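Local coordinates for protein uridylate-specific endoribonuclease nsp11 (Prrsv 16244b, PDB 5EYI) that probably cleaves RNA as a uridylate-specific endoribonuclease, degrading viral 5'-polyuridines and so keeping host double-stranded RNA sensors from being activated, at residues Leu8-His13 and Lys159-Val164; Ala27-Pro30 and His36-Val39; Met213-Arg216 and Ala220-Gln223. The protein carries 1 engineered substitution. One frame throughout, in Å; residues are numbered along the deposited sequence.

Interaction 1 (Leu8-His13 and Lys159-Val164); sequences LPKVAH and KESVAV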
loop_
_atom_site.group_PDB
_atom_site.type_symbol
_atom_site.label_atom_id
_atom_site.label_comp_id
_atom_site.label_asym_id
_atom_site.label_seq_id
_atom_site.Cartn_x
_atom_site.Cartn_y
_atom_site.Cartn_z
ATOM N N LEU A 8 -5.070 6.699 26.135
ATOM C CA LEU A 8 -6.186 7.336 25.436
ATOM C C LEU A 8 -7.272 6.266 25.246
ATOM O O LEU A 8 -6.940 5.091 25.083
ATOM C CB LEU A 8 -5.733 7.890 24.083
ATOM C CG LEU A 8 -4.651 8.988 24.131
ATOM C CD1 LEU A 8 -4.115 9.261 22.739
ATOM C CD2 LEU A 8 -5.193 10.258 24.747
ATOM N N PRO A 9 -8.565 6.653 25.286
ATOM C CA PRO A 9 -9.607 5.603 25.257
ATOM C C PRO A 9 -9.478 4.571 24.133
ATOM O O PRO A 9 -9.605 3.373 24.381
ATOM C CB PRO A 9 -10.905 6.402 25.149
ATOM C CG PRO A 9 -10.599 7.690 25.846
ATOM C CD PRO A 9 -9.141 7.979 25.593
ATOM N N LYS A 10 -9.182 5.044 22.929
ATOM C CA LYS A 10 -9.054 4.185 21.750
ATOM C C LYS A 10 -8.055 3.030 21.871
ATOM O O LYS A 10 -8.294 1.969 21.301
ATOM C CB LYS A 10 -8.728 5.017 20.512
ATOM C CG LYS A 10 -7.401 5.764 20.559
ATOM C CD LYS A 10 -7.376 6.865 19.523
ATOM C CE LYS A 10 -6.127 7.709 19.671
ATOM N NZ LYS A 10 -6.139 8.836 18.704
ATOM N N VAL A 11 -6.950 3.234 22.596
ATOM C CA VAL A 11 -5.939 2.189 22.794
ATOM C C VAL A 11 -6.558 1.003 23.531
ATOM O O VAL A 11 -6.420 -0.151 23.096
ATOM C CB VAL A 11 -4.704 2.714 23.573
ATOM C CG1 VAL A 11 -3.871 1.582 24.153
ATOM C CG2 VAL A 11 -3.833 3.579 22.674
ATOM N N ALA A 12 -7.216 1.294 24.651
ATOM C CA ALA A 12 -7.893 0.260 25.441
ATOM C C ALA A 12 -9.032 -0.379 24.646
ATOM O O ALA A 12 -9.163 -1.596 24.659
ATOM C CB ALA A 12 -8.416 0.830 26.755
ATOM N N HIS A 13 -9.835 0.440 23.951
ATOM C CA HIS A 13 -10.952 -0.076 23.148
ATOM C C HIS A 13 -10.453 -1.092 22.119
ATOM O O HIS A 13 -11.019 -2.180 21.993
ATOM C CB HIS A 13 -11.704 1.029 22.408
ATOM C CG HIS A 13 -12.369 2.035 23.289
ATOM N ND1 HIS A 13 -12.622 1.819 24.626
ATOM C CD2 HIS A 13 -12.858 3.265 23.012
ATOM C CE1 HIS A 13 -13.215 2.883 25.137
ATOM N NE2 HIS A 13 -13.381 3.769 24.174
ATOM N N LYS A 159 -11.935 11.415 17.135
ATOM C CA LYS A 159 -10.965 10.911 18.104
ATOM C C LYS A 159 -10.807 9.416 17.915
ATOM O O LYS A 159 -11.314 8.615 18.695
ATOM C CB LYS A 159 -11.395 11.256 19.527
ATOM C CG LYS A 159 -11.395 12.752 19.804
ATOM C CD LYS A 159 -12.137 13.039 21.092
ATOM C CE LYS A 159 -12.079 14.505 21.467
ATOM N NZ LYS A 159 -12.602 14.688 22.853
ATOM N N GLU A 160 -10.088 9.062 16.859
ATOM C CA GLU A 160 -9.956 7.691 16.396
ATOM C C GLU A 160 -8.489 7.430 16.114
ATOM O O GLU A 160 -7.699 8.375 16.000
ATOM C CB GLU A 160 -10.740 7.509 15.095
ATOM C CG GLU A 160 -12.231 7.769 15.190
ATOM C CD GLU A 160 -12.987 6.703 15.969
ATOM O OE1 GLU A 160 -12.562 5.525 15.994
ATOM O OE2 GLU A 160 -14.037 7.040 16.547
ATOM N N SER A 161 -8.134 6.157 15.974
ATOM C CA SER A 161 -6.776 5.760 15.587
ATOM C C SER A 161 -6.505 6.140 14.116
ATOM O O SER A 161 -5.510 6.812 13.808
ATOM C CB SER A 161 -6.574 4.260 15.817
ATOM O OG SER A 161 -6.599 3.948 17.208
ATOM N N VAL A 162 -7.412 5.725 13.234
ATOM C CA VAL A 162 -7.472 6.215 11.862
ATOM C C VAL A 162 -8.769 6.994 11.704
ATOM O O VAL A 162 -9.852 6.417 11.702
ATOM C CB VAL A 162 -7.406 5.076 10.840
ATOM C CG1 VAL A 162 -7.331 5.644 9.438
ATOM C CG2 VAL A 162 -6.201 4.189 11.117
ATOM N N ALA A 163 -8.648 8.312 11.621
ATOM C CA ALA A 163 -9.794 9.194 11.520
ATOM C C ALA A 163 -10.145 9.363 10.053
ATOM O O ALA A 163 -9.255 9.333 9.201
ATOM C CB ALA A 163 -9.468 10.546 12.131
ATOM N N VAL A 164 -11.434 9.547 9.771
ATOM C CA VAL A 164 -11.912 9.809 8.414
ATOM C C VAL A 164 -12.510 11.215 8.367
ATOM O O VAL A 164 -13.346 11.572 9.195
ATOM C CB VAL A 164 -12.933 8.753 7.968
ATOM C CG1 VAL A 164 -13.513 9.099 6.603
ATOM C CG2 VAL A 164 -12.261 7.379 7.937
#

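Interaction 2 (Ala27-Pro30 and His36-Val39); sequences AKLP and HWPV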
loop_
_atom_site.group_PDB
_atom_site.type_symbol
_atom_site.label_atom_id
_atom_site.label_comp_id
_atom_site.label_asym_id
_atom_site.label_seq_id
_atom_site.Cartn_x
_atom_site.Cartn_y
_atom_site.Cartn_z
ATOM N N ALA A 27 -15.884 4.148 30.551
ATOM C CA ALA A 27 -17.232 3.953 31.094
ATOM C C ALA A 27 -17.129 3.436 32.524
ATOM O O ALA A 27 -16.487 2.414 32.753
ATOM C CB ALA A 27 -17.996 2.955 30.233
ATOM N N LYS A 28 -17.727 4.150 33.480
ATOM C CA LYS A 28 -17.619 3.757 34.889
ATOM C C LYS A 28 -18.357 2.442 35.114
ATOM O O LYS A 28 -19.459 2.259 34.602
ATOM C CB LYS A 28 -18.157 4.837 35.844
ATOM C CG LYS A 28 -17.909 4.514 37.323
ATOM C CD LYS A 28 -18.152 5.713 38.233
ATOM C CE LYS A 28 -18.104 5.328 39.708
ATOM N N LEU A 29 -17.716 1.533 35.850
ATOM C CA LEU A 29 -18.304 0.260 36.245
ATOM C C LEU A 29 -18.250 0.162 37.774
ATOM O O LEU A 29 -17.214 0.484 38.368
ATOM C CB LEU A 29 -17.513 -0.896 35.629
ATOM C CG LEU A 29 -18.042 -2.319 35.848
ATOM C CD1 LEU A 29 -19.316 -2.574 35.049
ATOM C CD2 LEU A 29 -16.988 -3.357 35.498
ATOM N N PRO A 30 -19.351 -0.286 38.421
ATOM C CA PRO A 30 -19.271 -0.593 39.853
ATOM C C PRO A 30 -18.168 -1.602 40.148
ATOM O O PRO A 30 -18.040 -2.608 39.443
ATOM C CB PRO A 30 -20.646 -1.195 40.167
ATOM C CG PRO A 30 -21.550 -0.591 39.157
ATOM C CD PRO A 30 -20.724 -0.450 37.908
ATOM N N HIS A 36 -16.258 -9.499 36.791
ATOM C CA HIS A 36 -17.043 -10.131 35.731
ATOM C C HIS A 36 -16.985 -9.424 34.373
ATOM O O HIS A 36 -17.676 -9.837 33.443
ATOM C CB HIS A 36 -18.483 -10.246 36.224
ATOM C CG HIS A 36 -18.587 -10.908 37.564
ATOM N ND1 HIS A 36 -19.007 -10.242 38.696
ATOM C CD2 HIS A 36 -18.259 -12.159 37.963
ATOM C CE1 HIS A 36 -18.975 -11.068 39.727
ATOM N NE2 HIS A 36 -18.518 -12.235 39.310
ATOM N N TRP A 37 -16.145 -8.390 34.254
ATOM C CA TRP A 37 -15.983 -7.624 33.010
ATOM C C TRP A 37 -14.509 -7.409 32.712
ATOM O O TRP A 37 -13.715 -7.296 33.636
ATOM C CB TRP A 37 -16.669 -6.267 33.152
ATOM C CG TRP A 37 -18.134 -6.376 33.091
ATOM C CD1 TRP A 37 -18.988 -6.539 34.133
ATOM C CD2 TRP A 37 -18.934 -6.362 31.908
ATOM N NE1 TRP A 37 -20.274 -6.618 33.681
ATOM C CE2 TRP A 37 -20.274 -6.513 32.315
ATOM C CE3 TRP A 37 -18.648 -6.236 30.538
ATOM C CZ2 TRP A 37 -21.331 -6.547 31.411
ATOM C CZ3 TRP A 37 -19.697 -6.255 29.637
ATOM C CH2 TRP A 37 -21.028 -6.409 30.077
ATOM N N PRO A 38 -14.126 -7.355 31.426
ATOM C CA PRO A 38 -12.778 -6.839 31.159
ATOM C C PRO A 38 -12.683 -5.384 31.624
ATOM O O PRO A 38 -13.547 -4.570 31.277
ATOM C CB PRO A 38 -12.646 -6.939 29.631
ATOM C CG PRO A 38 -13.721 -7.877 29.201
ATOM C CD PRO A 38 -14.835 -7.712 30.186
ATOM N N VAL A 39 -11.676 -5.063 32.429
ATOM C CA VAL A 39 -11.551 -3.705 32.960
ATOM C C VAL A 39 -10.171 -3.114 32.667
ATOM O O VAL A 39 -9.162 -3.785 32.801
ATOM C CB VAL A 39 -11.873 -3.633 34.472
ATOM C CG1 VAL A 39 -13.376 -3.741 34.702
ATOM C CG2 VAL A 39 -11.122 -4.703 35.257
#

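Interaction 3 (Met213-Arg216 and Ala220-Gln223); sequences MVWR and AYFQ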
loop_
_atom_site.group_PDB
_atom_site.type_symbol
_atom_site.label_atom_id
_atom_site.label_comp_id
_atom_site.label_asym_id
_atom_site.label_seq_id
_atom_site.Cartn_x
_atom_site.Cartn_y
_atom_site.Cartn_z
ATOM N N MET A 213 -0.486 1.988 3.161
ATOM C CA MET A 213 -0.264 1.942 1.729
ATOM C C MET A 213 0.758 2.996 1.406
ATOM O O MET A 213 0.579 4.143 1.804
ATOM C CB MET A 213 -1.562 2.225 0.980
ATOM C CG MET A 213 -2.747 1.413 1.484
ATOM S SD MET A 213 -2.380 -0.328 1.771
ATOM C CE MET A 213 -4.049 -0.958 1.720
ATOM N N VAL A 214 1.831 2.599 0.716
ATOM C CA VAL A 214 2.870 3.522 0.279
ATOM C C VAL A 214 3.054 3.434 -1.237
ATOM O O VAL A 214 3.226 2.345 -1.777
ATOM C CB VAL A 214 4.214 3.222 0.974
ATOM C CG1 VAL A 214 5.313 4.161 0.466
ATOM C CG2 VAL A 214 4.053 3.326 2.489
ATOM N N TRP A 215 3.009 4.587 -1.901
ATOM C CA TRP A 215 3.457 4.724 -3.275
ATOM C C TRP A 215 4.781 5.481 -3.291
ATOM O O TRP A 215 4.841 6.660 -2.903
ATOM C CB TRP A 215 2.428 5.459 -4.115
ATOM C CG TRP A 215 1.323 4.586 -4.558
ATOM C CD1 TRP A 215 1.212 3.969 -5.760
ATOM C CD2 TRP A 215 0.164 4.217 -3.805
ATOM N NE1 TRP A 215 0.049 3.244 -5.818
ATOM C CE2 TRP A 215 -0.615 3.377 -4.629
ATOM C CE3 TRP A 215 -0.298 4.524 -2.519
ATOM C CZ2 TRP A 215 -1.831 2.833 -4.211
ATOM C CZ3 TRP A 215 -1.501 3.980 -2.101
ATOM C CH2 TRP A 215 -2.256 3.142 -2.947
ATOM N N ARG A 216 5.823 4.782 -3.746
ATOM C CA ARG A 216 7.208 5.280 -3.817
ATOM C C ARG A 216 7.290 6.722 -4.289
ATOM O O ARG A 216 6.772 7.051 -5.347
ATOM C CB ARG A 216 8.024 4.395 -4.770
ATOM C CG ARG A 216 9.526 4.535 -4.638
ATOM C CD ARG A 216 10.244 3.660 -5.659
ATOM N NE ARG A 216 11.600 3.315 -5.232
ATOM N N ALA A 220 1.400 8.158 1.008
ATOM C CA ALA A 220 1.217 7.090 1.971
ATOM C C ALA A 220 0.031 7.417 2.859
ATOM O O ALA A 220 -0.198 8.577 3.201
ATOM C CB ALA A 220 2.463 6.879 2.810
ATOM N N TYR A 221 -0.724 6.389 3.208
ATOM C CA TYR A 221 -1.877 6.553 4.067
ATOM C C TYR A 221 -2.243 5.245 4.707
ATOM O O TYR A 221 -1.931 4.168 4.173
ATOM C CB TYR A 221 -3.075 7.110 3.299
ATOM C CG TYR A 221 -3.570 6.292 2.115
ATOM C CD1 TYR A 221 -3.336 6.709 0.812
ATOM C CD2 TYR A 221 -4.310 5.127 2.302
ATOM C CE1 TYR A 221 -3.815 5.985 -0.273
ATOM C CE2 TYR A 221 -4.779 4.392 1.233
ATOM C CZ TYR A 221 -4.540 4.822 -0.057
ATOM O OH TYR A 221 -5.025 4.086 -1.130
ATOM N N PHE A 222 -2.910 5.361 5.848
ATOM C CA PHE A 222 -3.382 4.214 6.593
ATOM C C PHE A 222 -4.785 3.857 6.167
ATOM O O PHE A 222 -5.528 4.690 5.654
ATOM C CB PHE A 222 -3.379 4.488 8.088
ATOM C CG PHE A 222 -2.044 4.318 8.729
ATOM C CD1 PHE A 222 -1.544 3.041 8.978
ATOM C CD2 PHE A 222 -1.299 5.419 9.110
ATOM C CE1 PHE A 222 -0.325 2.868 9.599
ATOM C CE2 PHE A 222 -0.076 5.255 9.727
ATOM C CZ PHE A 222 0.412 3.979 9.973
ATOM N N GLN A 223 -5.135 2.612 6.429
ATOM C CA GLN A 223 -6.434 2.067 6.075
ATOM C C GLN A 223 -6.791 1.006 7.125
ATOM O O GLN A 223 -5.907 0.311 7.638
ATOM C CB GLN A 223 -6.327 1.513 4.647
ATOM C CG GLN A 223 -7.603 0.994 4.033
ATOM C CD GLN A 223 -7.864 -0.492 4.248
ATOM O OE1 GLN A 223 -8.930 -1.002 3.899
ATOM N NE2 GLN A 223 -6.899 -1.193 4.803
#

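Interaction 1 (Leu8-His13 and Lys159-Val164)
Lys-10, on the first turn of the helix that starts after the N-cap residue Leu-8, reaches across to the backbone of Glu-160 and Ser-161. With chi1 at 63° and every later torsion extended, its side chain carries the amine outward to the other segment. CB starts 4.1 Å from the hydroxyl OG of Ser-161, and CG draws in to 3.9 Å from the same OG. CD of Lys-10 then lies against the peptide link, 3.6 Å from the carbonyl C of Glu-160 and 3.7 Å from N of Ser-161. CE passes the Glu-160 carbonyl oxygen, and NZ donates to that O at 3.2 Å. The donor stands above the carbonyl plane, with a C=O...N angle of 110°, so the bond does not use an in-plane lone pair. The same NZ forms a salt bridge with Glu-111, which probably steadies its positive charge in a buried position. Ser-161 OG, meanwhile, is turned to its own polar partners, Asp-206 and Asn-14. A lysine whose stem passes a serine hydroxyl and a peptide link and ends on a carbonyl thus joins the N-terminal helix 9-14 to the turn leading into strand 163-169, where the N-terminal domain meets the NendoU catalytic domain.

Interaction 2 (Ala27-Pro30 and His36-Val39)
Leu-29 packs against Trp-37 and Val-39 in a small apolar contact of the nsp11 N-terminal domain, where the chain leaves the short strand 27-28 and doubles back toward strand 39-41. Leu-29 and Val-39 are buried, while Trp-37 lies at the surface. No hydrogen bond spans the two segments. Shape and apolar surface make the contact, and one leucine supplies the whole of the first segment's side.

Along 36-39, the first residue to take part is Trp-37. Its CB meets CD2 of Leu-29 at 3.8 Å, and the same methyl lies 4.0 Å from CG at the root of the indole. The other branch, CD1 of Leu-29, is placed over one face of the indole, 4.1 Å from the ring atom CD1 of Trp-37. The side chains cross at about a right angle, and the leucine fork meets the indole at CG and CD1, in its pyrrole part. Phe-19, from strand 19-20, meets the tryptophan edge-to-face and also touches Leu-29, extending the packing to that neighbouring strand.

Pro-38 turns the other way, toward Phe-17. The extended backbone then brings Val-39 back to the side of Trp-37. Backbone bonds from Val-39 to Asp-50 and Leu-52 fix it at the start of the parallel pairing with strand 51-55, while its side chain also meets Pro-21, Ala-34 and Trp-48.

Leu-29 has CG anti to its own N (chi1 -176°), which points the branched end of the side chain at the second segment. CD2 sits in the corner formed by the two partners, touching the tryptophan CB and, at 3.7 Å, CG1 of Val-39, the branch that stands anti to the valine carbonyl carbon.

Interaction 3 (Met213-Arg216 and Ala220-Gln223)
Over one face of the Tyr-221 ring sits CB of Met-213, 4.2 Å from the ring centroid, 21° off the ring normal and shifted toward the rim, a CH-pi contact. CG of Met-213 lies 3.6 Å from CE2 of the tyrosine; the chain bends only after that, at chi2. From the same side of the ring plane, near CE1, the six-membered ring of Trp-215 approaches obliquely, the two planes inclined at 34°. Its CZ3 is 3.6 Å from CE1 of Tyr-221, and CH2 comes to 3.4 Å from the phenolic OH. With chi1 at 59° the tyrosine ring leans over the neighbouring strand. The far part of the indole is taken by the second subunit, where Tyr-191 accepts the NE1 hydrogen bond and meets the ring edge-to-face.

Beneath these rings the backbones pair in antiparallel fashion. Met-213 and Tyr-221 form a hydrogen-bonded pair, with Met-213 N to Tyr-221 O at 2.8 Å and Tyr-221 N to Met-213 O at 3.0 Å. Val-214 and Ala-220 are the adjacent non-hydrogen-bonded pair, and on the opposite face of the sheet CG2 of the valine touches CB of the alanine at 3.9 Å.

The Tyr-221 ring also meets that of His-146, a predicted active-site residue. This C-terminal beta hairpin of the NendoU domain places a tyrosine against His-146, with His-131, also predicted, about 8 Å from it between side chains, consistent with the uridine pocket of related EndoU enzymes.

Interaction 1 lies near the centre of the chain, about 6 Å from it, and is partly buried. Interactions 2 and 3 lie farther out, on opposite sides of that centre: interaction 2 is buried on its Leu-29/Val-39 side with Trp-37 at the surface, and interaction 3 is buried. Interaction 2 belongs to the N-terminal domain and interaction 3 to the NendoU domain, whereas interaction 1 spans the two and, along the chain, encloses interaction 2. Their chemistry follows: a lysine amine shared between a carbonyl and Glu-111, pure apolar packing, and paired strands with aromatic contacts beside the predicted active site and the second subunit. Interactions 1 and 3 touch, with Val-162 CG2 4.2 Å from Phe-222 CB.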